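Local coordinates for cellulose-binding protein (Saccharophagus degradans, PDB 2YHG) that probably acts in carbohydrate metabolism, this piece pairing a nucleoside hydrolase-like domain with a smaller C-terminal domain of a protein that probably binds polysaccharide, at residues His312-Phe315 against Gln316-Asp320; Tyr219-Asn222 against His223-His227; Arg168-Ala171 against Gln172-Phe176; Val161-Val164 against Gln165-Ser169; Leu359-Ser362 against Gly363-Asp366. All coordinates share one frame; numbering follows the deposited sequence.

Contact 1: His312-Phe315 against Gln316-Asp320; sequences HNDF and QARMD. With ZN (zinc ion), chain I; BTB (2-[bis-(2-hydroxy-ethyl)-amino]-2-hydroxymethyl-propane-1,3-diol), chain M.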
# COMPACT_ATOMS: atom_id res chain seq x y z
N HIS A 312 6.00 -10.63 -6.84
CA HIS A 312 5.72 -11.16 -8.15
C HIS A 312 4.95 -12.47 -8.10
O HIS A 312 4.04 -12.71 -8.91
CB HIS A 312 7.01 -11.38 -8.95
CG HIS A 312 7.80 -10.13 -9.14
ND1 HIS A 312 7.22 -8.87 -9.23
CD2 HIS A 312 9.13 -9.94 -9.21
CE1 HIS A 312 8.20 -7.98 -9.32
NE2 HIS A 312 9.36 -8.60 -9.35
N ASN A 313 5.28 -13.30 -7.13
CA ASN A 313 4.58 -14.57 -7.00
C ASN A 313 3.13 -14.33 -6.60
O ASN A 313 2.21 -15.01 -7.07
CB ASN A 313 5.28 -15.48 -6.00
CG ASN A 313 6.59 -16.00 -6.51
OD1 ASN A 313 7.09 -15.62 -7.58
ND2 ASN A 313 7.18 -16.89 -5.71
N ASP A 314 2.90 -13.34 -5.73
CA ASP A 314 1.57 -12.97 -5.31
C ASP A 314 0.69 -12.62 -6.52
O ASP A 314 -0.42 -13.13 -6.66
CB ASP A 314 1.68 -11.80 -4.35
CG ASP A 314 0.36 -11.32 -3.83
OD1 ASP A 314 -0.50 -12.13 -3.41
OD2 ASP A 314 0.17 -10.10 -3.80
N PHE A 315 1.16 -11.73 -7.38
CA PHE A 315 0.35 -11.29 -8.50
C PHE A 315 0.13 -12.45 -9.48
O PHE A 315 -0.94 -12.61 -10.02
CB PHE A 315 1.04 -10.10 -9.15
CG PHE A 315 0.25 -9.35 -10.22
CD1 PHE A 315 -1.11 -9.37 -10.31
CD2 PHE A 315 0.93 -8.53 -11.09
CE1 PHE A 315 -1.77 -8.60 -11.26
CE2 PHE A 315 0.28 -7.73 -12.02
CZ PHE A 315 -1.08 -7.77 -12.11
N GLN A 316 1.16 -13.25 -9.71
CA GLN A 316 1.04 -14.45 -10.56
C GLN A 316 -0.10 -15.34 -10.07
O GLN A 316 -0.95 -15.77 -10.86
CB GLN A 316 2.36 -15.18 -10.62
CG GLN A 316 2.29 -16.47 -11.39
CD GLN A 316 3.54 -17.30 -11.37
OE1 GLN A 316 4.63 -16.84 -11.05
NE2 GLN A 316 3.40 -18.58 -11.72
N ALA A 317 -0.10 -15.67 -8.78
CA ALA A 317 -1.14 -16.54 -8.23
C ALA A 317 -2.50 -15.90 -8.34
O ALA A 317 -3.47 -16.59 -8.66
CB ALA A 317 -0.83 -16.88 -6.78
N ARG A 318 -2.59 -14.59 -8.09
CA ARG A 318 -3.90 -13.95 -8.15
C ARG A 318 -4.48 -13.89 -9.56
O ARG A 318 -5.70 -13.95 -9.72
CB ARG A 318 -3.83 -12.57 -7.50
CG ARG A 318 -3.61 -12.62 -6.02
CD ARG A 318 -3.28 -11.26 -5.44
NE ARG A 318 -3.07 -11.29 -4.00
CZ ARG A 318 -4.02 -11.36 -3.09
NH1 ARG A 318 -5.29 -11.24 -3.43
NH2 ARG A 318 -3.68 -11.50 -1.83
N MET A 319 -3.64 -13.79 -10.57
CA MET A 319 -4.13 -13.90 -11.93
C MET A 319 -4.56 -15.32 -12.28
O MET A 319 -5.45 -15.51 -13.12
CB MET A 319 -3.11 -13.40 -12.93
CG MET A 319 -2.85 -11.89 -12.83
SD MET A 319 -4.32 -10.84 -12.96
CE MET A 319 -4.85 -11.26 -14.61
N ASP A 320 -4.02 -16.32 -11.60
CA ASP A 320 -4.58 -17.67 -11.64
C ASP A 320 -5.94 -17.73 -10.99
O ASP A 320 -6.84 -18.36 -11.54
CB ASP A 320 -3.62 -18.66 -11.00
CG ASP A 320 -2.29 -18.75 -11.73
OD1 ASP A 320 -2.20 -18.31 -12.92
OD2 ASP A 320 -1.32 -19.29 -11.12
ZN ZN I . -0.64 -18.17 -14.25
C1 BTB M . -0.13 -12.54 3.96
O1 BTB M . 0.41 -13.36 2.94
C2 BTB M . -1.12 -11.77 3.12
C3 BTB M . -2.04 -12.79 2.47
O3 BTB M . -2.72 -13.56 3.44
C4 BTB M . -1.91 -10.82 3.98
O4 BTB M . -0.97 -9.90 4.53
N BTB M . -0.39 -11.09 2.01
C5 BTB M . 0.32 -12.06 1.12
C6 BTB M . 1.76 -11.62 0.80
O6 BTB M . 2.42 -12.57 -0.04
C7 BTB M . -1.27 -10.14 1.27
C8 BTB M . -0.63 -9.58 -0.00
O8 BTB M . -0.95 -10.38 -1.13
O HOH W 1 6.34 -14.85 -10.13
O HOH W 2 -0.17 -16.29 -13.49
O HOH W 3 0.61 -19.15 -12.86
O HOH W 4 1.04 -18.20 -15.45

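Contact 2: Tyr219-Asn222 against His223-His227; sequences YLDN and HIQSH. With ZN (zinc ion), chain I.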
# COMPACT_ATOMS: atom_id res chain seq x y z
N TYR A 219 7.52 -11.71 -17.98
CA TYR A 219 6.69 -12.11 -16.84
C TYR A 219 5.27 -11.60 -17.07
O TYR A 219 4.29 -12.29 -16.86
CB TYR A 219 7.28 -11.56 -15.54
CG TYR A 219 6.32 -11.53 -14.37
CD1 TYR A 219 5.44 -10.48 -14.23
CD2 TYR A 219 6.33 -12.50 -13.39
CE1 TYR A 219 4.61 -10.36 -13.14
CE2 TYR A 219 5.47 -12.42 -12.28
CZ TYR A 219 4.61 -11.34 -12.15
OH TYR A 219 3.79 -11.14 -11.05
N LEU A 220 5.15 -10.34 -17.45
CA LEU A 220 3.83 -9.75 -17.60
C LEU A 220 3.07 -10.49 -18.72
O LEU A 220 1.90 -10.82 -18.57
CB LEU A 220 3.92 -8.25 -17.92
CG LEU A 220 4.52 -7.41 -16.77
CD1 LEU A 220 4.77 -5.99 -17.27
CD2 LEU A 220 3.62 -7.44 -15.56
N ASP A 221 3.73 -10.71 -19.85
CA ASP A 221 3.07 -11.37 -20.96
C ASP A 221 2.60 -12.78 -20.59
O ASP A 221 1.49 -13.16 -20.92
CB ASP A 221 4.05 -11.42 -22.13
CG ASP A 221 3.44 -11.95 -23.40
OD1 ASP A 221 2.42 -11.42 -23.85
OD2 ASP A 221 4.12 -12.76 -24.04
N ASN A 222 3.47 -13.53 -19.92
CA ASN A 222 3.17 -14.92 -19.63
C ASN A 222 2.25 -15.14 -18.46
O ASN A 222 1.41 -16.04 -18.51
CB ASN A 222 4.46 -15.71 -19.45
CG ASN A 222 5.24 -15.83 -20.74
OD1 ASN A 222 6.42 -15.52 -20.78
ND2 ASN A 222 4.61 -16.36 -21.77
N HIS A 223 2.42 -14.39 -17.37
CA HIS A 223 1.71 -14.66 -16.12
C HIS A 223 0.51 -13.77 -15.90
O HIS A 223 -0.36 -14.10 -15.10
CB HIS A 223 2.63 -14.59 -14.91
CG HIS A 223 3.65 -15.66 -14.91
ND1 HIS A 223 3.34 -17.00 -14.91
CD2 HIS A 223 5.00 -15.58 -14.94
CE1 HIS A 223 4.46 -17.70 -14.98
NE2 HIS A 223 5.48 -16.87 -14.94
N ILE A 224 0.47 -12.61 -16.56
CA ILE A 224 -0.52 -11.58 -16.28
C ILE A 224 -1.45 -11.35 -17.48
O ILE A 224 -2.63 -11.62 -17.43
CB ILE A 224 0.13 -10.25 -15.80
CG1 ILE A 224 1.15 -10.48 -14.67
CG2 ILE A 224 -0.96 -9.25 -15.41
CD1 ILE A 224 0.64 -11.15 -13.41
N GLN A 225 -0.87 -10.87 -18.58
CA GLN A 225 -1.65 -10.36 -19.70
C GLN A 225 -2.42 -11.44 -20.44
O GLN A 225 -3.44 -11.17 -21.05
CB GLN A 225 -0.70 -9.62 -20.64
CG GLN A 225 -0.16 -8.35 -20.01
CD GLN A 225 0.88 -7.67 -20.84
OE1 GLN A 225 1.92 -8.26 -21.12
NE2 GLN A 225 0.63 -6.43 -21.22
N SER A 226 -1.94 -12.67 -20.36
CA SER A 226 -2.57 -13.81 -20.98
C SER A 226 -3.74 -14.35 -20.18
O SER A 226 -4.41 -15.27 -20.65
CB SER A 226 -1.54 -14.91 -21.20
OG SER A 226 -1.02 -15.27 -19.94
N HIS A 227 -3.90 -13.90 -18.94
CA HIS A 227 -4.87 -14.49 -18.01
C HIS A 227 -6.23 -13.79 -18.04
O HIS A 227 -6.56 -12.96 -17.19
CB HIS A 227 -4.28 -14.54 -16.60
CG HIS A 227 -3.22 -15.58 -16.39
ND1 HIS A 227 -2.19 -15.80 -17.27
CD2 HIS A 227 -3.03 -16.45 -15.37
CE1 HIS A 227 -1.40 -16.75 -16.80
NE2 HIS A 227 -1.86 -17.12 -15.62
ZN ZN I . -0.64 -18.17 -14.25
O HOH W 5 1.98 -8.71 -23.94
O HOH W 2 -0.17 -16.29 -13.49
O HOH W 4 1.04 -18.20 -15.45
O HOH W 3 0.61 -19.15 -12.86

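Contact 3: Arg168-Ala171 against Gln172-Phe176; sequences RSQA and QLDAF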
# COMPACT_ATOMS: atom_id res chain seq x y z
N ARG A 168 -15.36 24.30 8.49
CA ARG A 168 -15.40 23.70 9.82
C ARG A 168 -14.49 24.43 10.78
O ARG A 168 -13.68 25.28 10.40
CB ARG A 168 -15.03 22.21 9.78
CG ARG A 168 -15.88 21.44 8.79
CD ARG A 168 -15.84 19.95 9.04
NE ARG A 168 -16.44 19.23 7.94
CZ ARG A 168 -16.36 17.91 7.77
NH1 ARG A 168 -15.68 17.16 8.60
NH2 ARG A 168 -16.92 17.35 6.71
N SER A 169 -14.65 24.14 12.06
CA SER A 169 -13.80 24.74 13.08
C SER A 169 -12.39 24.20 13.01
O SER A 169 -12.13 23.12 12.41
CB SER A 169 -14.37 24.44 14.46
OG SER A 169 -14.16 23.08 14.80
N GLN A 170 -11.46 24.88 13.68
CA GLN A 170 -10.10 24.38 13.77
C GLN A 170 -10.07 22.97 14.37
O GLN A 170 -9.32 22.12 13.89
CB GLN A 170 -9.25 25.31 14.62
CG GLN A 170 -7.79 24.91 14.67
CD GLN A 170 -7.11 25.06 13.34
OE1 GLN A 170 -7.28 26.06 12.64
NE2 GLN A 170 -6.35 24.05 12.96
N ALA A 171 -10.79 22.75 15.46
CA ALA A 171 -10.79 21.44 16.09
C ALA A 171 -11.30 20.37 15.13
O ALA A 171 -10.76 19.24 15.10
CB ALA A 171 -11.68 21.46 17.36
N GLN A 172 -12.35 20.68 14.37
CA GLN A 172 -12.91 19.73 13.40
C GLN A 172 -11.92 19.45 12.25
O GLN A 172 -11.77 18.31 11.82
CB GLN A 172 -14.23 20.24 12.82
CG GLN A 172 -15.37 20.18 13.81
CD GLN A 172 -16.61 20.85 13.32
OE1 GLN A 172 -16.58 21.92 12.73
NE2 GLN A 172 -17.74 20.28 13.69
N LEU A 173 -11.20 20.47 11.84
CA LEU A 173 -10.16 20.29 10.81
C LEU A 173 -9.02 19.43 11.34
O LEU A 173 -8.58 18.48 10.66
CB LEU A 173 -9.63 21.66 10.38
CG LEU A 173 -8.43 21.63 9.44
CD1 LEU A 173 -8.76 20.95 8.11
CD2 LEU A 173 -7.98 23.09 9.27
N ASP A 174 -8.61 19.67 12.58
CA ASP A 174 -7.54 18.87 13.14
C ASP A 174 -7.96 17.42 13.26
O ASP A 174 -7.16 16.50 13.03
CB ASP A 174 -7.12 19.42 14.51
CG ASP A 174 -6.37 20.74 14.42
OD1 ASP A 174 -5.69 21.00 13.41
OD2 ASP A 174 -6.41 21.51 15.41
N ALA A 175 -9.21 17.19 13.64
CA ALA A 175 -9.69 15.82 13.75
C ALA A 175 -9.71 15.12 12.39
O ALA A 175 -9.33 13.96 12.28
CB ALA A 175 -11.10 15.81 14.38
N PHE A 176 -10.16 15.83 11.37
CA PHE A 176 -10.19 15.35 10.00
C PHE A 176 -8.77 14.92 9.57
O PHE A 176 -8.54 13.78 9.14
CB PHE A 176 -10.75 16.44 9.09
CG PHE A 176 -10.98 16.01 7.67
CD1 PHE A 176 -12.20 15.47 7.29
CD2 PHE A 176 -9.97 16.14 6.73
CE1 PHE A 176 -12.43 15.09 6.00
CE2 PHE A 176 -10.20 15.73 5.41
CZ PHE A 176 -11.42 15.18 5.06
O HOH W 6 -14.11 16.88 11.20

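Contact 4: Val161-Val164 against Gln165-Ser169; sequences VWKV and QNTRS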
# COMPACT_ATOMS: atom_id res chain seq x y z
N VAL A 161 -9.60 18.62 1.70
CA VAL A 161 -9.08 19.30 2.89
C VAL A 161 -9.40 20.80 2.86
O VAL A 161 -9.79 21.37 3.88
CB VAL A 161 -7.55 19.03 3.02
CG1 VAL A 161 -6.95 19.91 4.12
CG2 VAL A 161 -7.27 17.58 3.26
N TRP A 162 -9.26 21.43 1.70
CA TRP A 162 -9.58 22.84 1.56
C TRP A 162 -11.03 23.10 1.95
O TRP A 162 -11.33 24.07 2.68
CB TRP A 162 -9.30 23.33 0.13
CG TRP A 162 -9.56 24.77 -0.03
CD1 TRP A 162 -8.69 25.79 0.23
CD2 TRP A 162 -10.79 25.38 -0.39
NE1 TRP A 162 -9.31 26.99 0.06
CE2 TRP A 162 -10.60 26.77 -0.33
CE3 TRP A 162 -12.03 24.89 -0.75
CZ2 TRP A 162 -11.62 27.68 -0.59
CZ3 TRP A 162 -13.05 25.80 -0.99
CH2 TRP A 162 -12.84 27.17 -0.87
N LYS A 163 -11.93 22.26 1.49
CA LYS A 163 -13.34 22.46 1.79
C LYS A 163 -13.58 22.32 3.30
O LYS A 163 -14.32 23.11 3.89
CB LYS A 163 -14.22 21.48 1.01
CG LYS A 163 -15.71 21.56 1.42
CD LYS A 163 -16.54 20.65 0.56
CE LYS A 163 -18.00 20.75 0.87
NZ LYS A 163 -18.76 19.86 -0.06
N VAL A 164 -13.00 21.31 3.93
CA VAL A 164 -13.13 21.14 5.37
C VAL A 164 -12.56 22.36 6.12
O VAL A 164 -13.23 22.91 7.02
CB VAL A 164 -12.46 19.82 5.81
CG1 VAL A 164 -12.37 19.72 7.32
CG2 VAL A 164 -13.21 18.64 5.24
N GLN A 165 -11.38 22.81 5.74
CA GLN A 165 -10.80 23.99 6.35
C GLN A 165 -11.69 25.21 6.19
O GLN A 165 -11.79 26.04 7.07
CB GLN A 165 -9.43 24.23 5.76
CG GLN A 165 -8.74 25.47 6.29
CD GLN A 165 -7.43 25.70 5.57
OE1 GLN A 165 -7.37 25.72 4.35
NE2 GLN A 165 -6.37 25.82 6.34
N ASN A 166 -12.37 25.31 5.06
CA ASN A 166 -13.18 26.47 4.71
C ASN A 166 -14.53 26.48 5.39
O ASN A 166 -15.19 27.49 5.38
CB ASN A 166 -13.39 26.51 3.18
CG ASN A 166 -14.12 27.72 2.70
OD1 ASN A 166 -15.18 27.61 2.07
ND2 ASN A 166 -13.48 28.85 2.81
N THR A 167 -14.96 25.35 5.93
CA THR A 167 -16.32 25.21 6.42
C THR A 167 -16.45 24.73 7.86
O THR A 167 -17.58 24.71 8.38
CB THR A 167 -17.16 24.27 5.53
OG1 THR A 167 -16.53 22.98 5.49
CG2 THR A 167 -17.30 24.82 4.10
N ARG A 168 -15.36 24.30 8.49
CA ARG A 168 -15.40 23.70 9.82
C ARG A 168 -14.49 24.43 10.78
O ARG A 168 -13.68 25.28 10.40
CB ARG A 168 -15.03 22.21 9.78
CG ARG A 168 -15.88 21.44 8.79
CD ARG A 168 -15.84 19.95 9.04
NE ARG A 168 -16.44 19.23 7.94
CZ ARG A 168 -16.36 17.91 7.77
NH1 ARG A 168 -15.68 17.16 8.60
NH2 ARG A 168 -16.92 17.35 6.71
N SER A 169 -14.65 24.14 12.06
CA SER A 169 -13.80 24.74 13.08
C SER A 169 -12.39 24.20 13.01
O SER A 169 -12.13 23.12 12.41
CB SER A 169 -14.37 24.44 14.46
OG SER A 169 -14.16 23.08 14.80
O HOH W 7 -9.90 26.50 3.15

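Contact 5: Leu359-Ser362 against Gly363-Asp366; sequences LDAS and GSSD. With CA (calcium ion), chain D.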
# COMPACT_ATOMS: atom_id res chain seq x y z
N LEU A 359 9.71 -17.62 20.07
CA LEU A 359 8.70 -17.27 19.07
C LEU A 359 8.45 -18.52 18.24
O LEU A 359 9.33 -18.99 17.55
CB LEU A 359 9.16 -16.11 18.19
CG LEU A 359 9.43 -14.77 18.88
CD1 LEU A 359 10.03 -13.77 17.89
CD2 LEU A 359 8.21 -14.21 19.58
N ASP A 360 7.25 -19.06 18.38
CA ASP A 360 6.93 -20.36 17.83
C ASP A 360 5.81 -20.22 16.80
O ASP A 360 4.71 -19.85 17.15
CB ASP A 360 6.48 -21.28 18.98
CG ASP A 360 6.28 -22.69 18.57
OD1 ASP A 360 6.37 -23.01 17.37
OD2 ASP A 360 6.02 -23.49 19.50
N ALA A 361 6.15 -20.49 15.54
CA ALA A 361 5.21 -20.39 14.45
C ALA A 361 4.54 -21.72 14.12
O ALA A 361 3.84 -21.81 13.09
CB ALA A 361 5.91 -19.83 13.20
N SER A 362 4.70 -22.73 14.96
CA SER A 362 3.89 -23.96 14.80
C SER A 362 2.35 -23.60 14.79
O SER A 362 1.83 -22.85 15.51
CB SER A 362 4.25 -24.93 15.97
OG SER A 362 5.60 -25.17 15.98
N GLY A 363 1.48 -24.32 14.11
CA GLY A 363 0.19 -23.64 14.17
C GLY A 363 -0.18 -23.04 12.82
O GLY A 363 -1.31 -22.63 12.55
N SER A 364 1.00 -22.35 12.31
CA SER A 364 0.88 -21.82 10.96
C SER A 364 0.37 -22.95 10.07
O SER A 364 0.60 -24.12 10.35
CB SER A 364 2.23 -21.32 10.45
OG SER A 364 2.74 -20.22 11.20
N SER A 365 -0.30 -22.59 9.00
CA SER A 365 -0.89 -23.60 8.15
C SER A 365 -0.84 -23.14 6.71
O SER A 365 -0.62 -21.96 6.42
CB SER A 365 -2.33 -23.92 8.57
OG SER A 365 -3.14 -22.75 8.48
N ASP A 366 -1.14 -24.05 5.79
CA ASP A 366 -1.38 -23.70 4.41
C ASP A 366 -2.66 -24.29 3.92
O ASP A 366 -2.88 -25.50 4.06
CB ASP A 366 -0.26 -24.17 3.54
CG ASP A 366 -0.41 -23.68 2.13
OD1 ASP A 366 -0.06 -22.52 1.88
OD2 ASP A 366 -0.97 -24.41 1.28
CA CA D . -0.40 -22.50 -0.49

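Contact 1: His312-Phe315 against Gln316-Asp320
The guanidinium of Arg318 is met at its edge by the carboxylate of Asp314, one helical turn back. NE donates to Asp314 OD1 at 2.8 Å, a hydrogen bond that is part of a salt bridge. The two planes stand 80° apart. NE lies on the syn side of OD1, well out of the carboxylate plane. At the same guanidinium edge, NH2 donates to O8 of the bound BTB molecule at 3.0 Å. O8 returns a weak bond to Asp314 OD2. His333 also bonds Asp314 OD1, and Glu56 pairs with Arg318 NH2, so both charges have a second partner.

The Phe315 ring meets the sulfur of Met319 obliquely. Met319 SD is 4.9 Å from the ring centroid, 57° off the normal; its nearest atom is Phe315 CE1, 3.8 Å away, a Met-aromatic contact. Phe315 CG is anti to its backbone N (chi1 -171°), and this lays the ring alongside Met319, both pointing the same way.

One water bridges Asn313 OD1 and Gln316 OE1. Asn313 ND2 is hydrogen-bonded to Asn425 O. A second water links Gln316 NE2 to Asp320 OD2 and also binds the zinc ion. Asp320 OD1 binds zinc at 2.1 Å, with His227 as the other protein ligand.

All of this lies on helix 308-323. Phe315 packs on Tyr219 and Ile224 of helix 217-225 and on Arg49 and Val52 of helix 42-52. Met319 also touches Ile224 and Val52.

Contact 2: Tyr219-Asn222 against His223-His227
This turn of helix 217-225 and the loop after it supply one of the two protein ligands of the zinc ion, with Asn222 and His227 meeting beside the metal. His227 NE2 binds zinc at 2.1 Å, and Asp320 is the other protein ligand. Asn222 O lies at the edge of the His227 ring, 3.4 Å from CE1. Ser226 OG joins the two residues. It donates to Asn222 O at 2.9 Å, from above the carbonyl plane, and accepts from His227 ND1 at 3.0 Å, in the imidazole plane. One face of the same ring is covered by His223 O.

The helix widens here into a pi-type turn. Leu220 O accepts from both Ile224 N and Gln225 N, and the bond to Gln225 N is nearly straight (175°). His223 stands edge-on to the face of Tyr219 in an offset edge-to-face pair, with centroids 5.5 Å apart and planes at 60°. Tyr219 CE1 also touches Ile224 CG1 at 3.8 Å. The Tyr219 hydroxyl is bonded to His312 O.

His223 adds a second shell to the metal. Its O accepts from one zinc-bound water, and its ND1 lies 2.6 Å from the oxygen of another. With the ND1 hydrogen of His227 given to Ser226 OG, NE2 is left to offer its lone pair to zinc, and the ring is held against rotation.

Contact 3: Arg168-Ala171 against Gln172-Phe176
Ser169 and Gln172 bond to each other twice at the start of helix 170-178. Ser169 N donates to Gln172 OE1 at 3.0 Å, almost straight (168°), in the carbonyl plane and on a lone pair of the amide oxygen. Gln172 N donates to Ser169 OG, also at 3.0 Å. This is a capping box, with Ser169 as the N-cap. The Ser169 hydroxyl sits between its own backbone N and carbonyl carbon (chi1 73°), which turns it toward the first turn of the helix. Gln172 is extended beyond CG, and its amide reaches back to the residue before the helix.

A second polar pair lies one residue on. Gln170 NE2 donates to Asp174 OD1 at 3.2 Å, from above the carboxylate plane. Asp174 OD1 lies close to the amide plane of Gln170, but the two flat groups are 52° apart.

Arg168 runs across Gln172 at about a right angle. Its CB is 3.3 Å from Gln172 OE1. One water joins Arg168 NH1 to Gln172 O. Arg168 NH2 forms a salt bridge with Asp139 of helix 129-139. The guanidinium stands nearly perpendicular to the Phe176 ring, with NH1 4.1 Å from Phe176 CD1. On the buried side, Leu173 and Phe176 pack against Val164 of helix 155-167.

The capping box gives the N-H groups of Ser169 and Gln172 a side-chain acceptor each at the helix start. The carboxylate of Asp174, close to the same helix start, would probably be favoured there by the helix dipole.

Contact 4: Val161-Val164 against Gln165-Ser169
Val164 O takes two backbone donors near the C-terminal end of helix 155-167. Arg168 N reaches it at 2.9 Å. Thr167 N comes from above the carbonyl plane at 3.2 Å. The carbonyl before it is also served: Lys163 O accepts from Thr167 OG1 at 2.7 Å. That hydroxyl lies between the Thr167 backbone N and carbonyl carbon (chi1 59°), which brings it back to Lys163 O. Lys163 O receives a further, weak bond from Asn166 N, whose main acceptor is Trp162 O. One water donates to Trp162 O and to Gln165 OE1, 2.9 Å from each. The Lys163 ammonium leaves this turn and pairs with Asp127 and Asn132.

Helix 155-167 and the next helix, 170-178, lie on the crossover between strands 146-150 and 180-185. These are neighbours in the parallel sheet of the nucleoside hydrolase-like domain, so the connection is a beta-alpha-beta crossover.

Asn166 lies alongside Trp162, pointing the same way. Its CB sits over one face of the indole, 4.2 Å from the centroid of the six-membered ring, a CH-pi contact. The amide plane is turned 15° from the ring and lies over its rim, with Asn166 CG 3.8 Å from Trp162 CH2.

Val164 CG2 lies over the centre of one face of the Arg168 guanidinium. Val164 CG1 touches the aliphatic part of the same chain, 3.9 Å from Arg168 CD.

Contact 5: Leu359-Ser362 against Gly363-Asp366
Ala361 and Ser364 close a beta turn just after strand 356-360, in the C-terminal domain. The turn is entered through an Asx turn at Asp360. Ser364 N donates to Ala361 O at 3.0 Å, from above the carbonyl plane.

The side chain of Ser364 follows the same target. CB lies 3.1 Å from Ala361 O. Beyond it, OG sits beside the backbone N (chi1 -64°) and donates to Ala361 O at 2.7 Å. This second bond is in the carbonyl plane and on a lone pair. One oxygen is thus gripped by the backbone and the hydroxyl of a single residue. OG also touches the methyl group of Ala361, 3.8 Å from CB. Val337 N is a further hydrogen-bond partner of this OG. Ser364 also packs on Leu372 and Leu418 of strands 372-378 and 411-420.

Gly363 takes the third place of the turn. Its phi is positive (109°), a backbone conformation mostly taken by glycine.

The Asx turn is doubly held as well. Asp360 OD1 accepts from Ser362 N at 2.9 Å, above the carboxylate plane. It also accepts from Ser362 OG at 2.7 Å, this time with its syn lone pair.

From here the chain runs on to a calcium ion. Asn331, His332, Asp368, Asp370 and Asp420 supply its other protein ligands. Asp366 grips it with both carboxylate oxygens, OD1 at 2.4 Å and OD2 at 2.7 Å.

Overall arrangement
Contacts 1 and 2 form one neighbourhood, their centres about 10 Å apart. Helix 308-323 gives one zinc ligand, and the loop after helix 217-225 gives the other. The three zinc-bound waters belong to both. Contacts 3 and 4 form a second neighbourhood, with centres about 8 Å apart. They share Arg168 and Ser169, between the two helices. This pair lies on the opposite side of the chain's centre from contacts 1 and 2, about 42 to 47 Å away between centres, far from the annotated sites. Contact 5 belongs to the C-terminal domain and leads to a calcium site. Its centre is about 23 Å from that of contact 1, their nearest atoms about 10 Å apart.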